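Local coordinates for COG0778: Nitroreductase (Streptococcus pneumoniae, PDB 2B67), which probably catalyses the NAD(P)H-dependent reduction of nitro compounds or quinones, using bound flavin mononucleotide as its redox cofactor, at the interface of chains A and B. Numbering follows the deposited sequence. Chains: chain A/B, COG0778: Nitroreductase.

The interface of chains A and B. Residues chain A 137, 140-141, 144; chain B 137, 140-141, 144.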
# COMPACT_ATOMS: atom_id res chain seq x y z
N LEU A 137 -0.66 0.56 1.81
CA LEU A 137 -1.21 1.87 1.48
C LEU A 137 -0.38 3.02 2.05
O LEU A 137 0.05 3.90 1.30
CB LEU A 137 -2.66 2.00 1.95
CG LEU A 137 -3.70 1.13 1.24
CD1 LEU A 137 -5.00 1.19 2.04
CD2 LEU A 137 -3.90 1.63 -0.20
N MSE A 140 3.56 3.34 0.89
CA MSE A 140 3.62 4.04 -0.41
C MSE A 140 3.52 5.59 -0.30
O MSE A 140 4.33 6.33 -0.88
CB MSE A 140 2.51 3.55 -1.34
CG MSE A 140 2.52 4.21 -2.74
SE MSE A 140 3.88 3.33 -3.85
CE MSE A 140 5.38 4.55 -3.72
N ASN A 141 2.55 6.04 0.49
CA ASN A 141 2.31 7.49 0.65
C ASN A 141 3.54 8.12 1.35
O ASN A 141 3.99 9.20 0.96
CB ASN A 141 1.01 7.73 1.45
CG ASN A 141 0.24 8.97 0.97
OD1 ASN A 141 0.39 9.41 -0.17
ND2 ASN A 141 -0.60 9.51 1.83
N LEU A 144 6.66 8.42 -1.02
CA LEU A 144 6.38 9.52 -1.94
C LEU A 144 6.52 10.86 -1.27
O LEU A 144 7.12 11.79 -1.85
CB LEU A 144 4.98 9.39 -2.58
CG LEU A 144 4.86 8.23 -3.58
CD1 LEU A 144 3.35 7.98 -3.87
CD2 LEU A 144 5.63 8.56 -4.84
N LEU B 137 0.50 -1.17 -1.66
CA LEU B 137 1.46 -0.20 -2.23
C LEU B 137 0.97 0.35 -3.57
O LEU B 137 1.00 1.55 -3.81
CB LEU B 137 2.84 -0.83 -2.44
CG LEU B 137 3.62 -1.28 -1.21
CD1 LEU B 137 4.83 -2.20 -1.67
CD2 LEU B 137 4.13 -0.06 -0.43
N MSE B 140 -2.49 2.41 -3.46
CA MSE B 140 -2.26 3.80 -3.05
C MSE B 140 -1.81 4.65 -4.25
O MSE B 140 -2.31 5.76 -4.46
CB MSE B 140 -1.21 3.88 -1.93
CG MSE B 140 -0.89 5.31 -1.52
SE MSE B 140 -2.26 5.96 -0.28
CE MSE B 140 -3.10 7.35 -1.21
N ASN B 141 -0.86 4.10 -5.02
CA ASN B 141 -0.25 4.81 -6.18
C ASN B 141 -1.29 5.05 -7.27
O ASN B 141 -1.31 6.12 -7.88
CB ASN B 141 1.00 4.08 -6.73
CG ASN B 141 2.14 5.05 -7.16
OD1 ASN B 141 2.21 6.16 -6.68
ND2 ASN B 141 3.03 4.60 -8.05
N LEU B 144 -3.78 7.88 -6.17
CA LEU B 144 -3.14 9.19 -6.38
C LEU B 144 -3.02 9.57 -7.85
O LEU B 144 -3.27 10.74 -8.21
CB LEU B 144 -1.76 9.24 -5.74
CG LEU B 144 -1.76 9.15 -4.19
CD1 LEU B 144 -0.34 8.88 -3.66
CD2 LEU B 144 -2.37 10.41 -3.57
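A:Met140 and B:Met140 meet at the two-fold axis of the dimer, where helix 124-148 of one chain packs against the same helix of the other. Both residues are selenomethionines. Their side chains cross at a slant, and the two CG methylenes lie 3.8 Å apart. Each methionine also curls around a backbone carbonyl oxygen of the partner helix. CG of A:Met140 is 3.2 Å from the carbonyl O of B:Leu137, and its SE is 3.4 Å from the same oxygen. The twin contact joins B:Met140 to the O of A:Leu137. These are van der Waals contacts of a close helix pair.

The bent shape of the methionine explains this path. In A:Met140 CG stands opposite the backbone N (chi1 -179°), which sets it over the carbonyl O of B:Leu137. The bend at chi2 (80°) keeps SE beside that oxygen, and the chain bends again at chi3. SE of A:Met140 also lies beside the amide carbon CG of B:Asn141, at 4.1 Å.

Leucines flank this centre at both ends. A:Leu137 crosses B:Met140 at about a right angle and lays its CD2 methyl 3.6 Å from the backbone N of B:Met140. That methyl also touches CB of the same residue. At the other end A:Leu144 and B:Leu144 reach tip to tip through their CD1 methyls. The amide oxygen OD1 of each asparagine borders this pair, so a polar group edges the apolar core.

Nitroreductases of this family are typically dimers with FMN bound near the subunit interface, so this pairing is likely the biological one. A:Leu137 also belongs to an FMN pocket, which places the helix contact beside the cofactor site. At the Leu144 end, OD1 of B:Asn141 sits 3.5 Å from CD1 of A:Leu144.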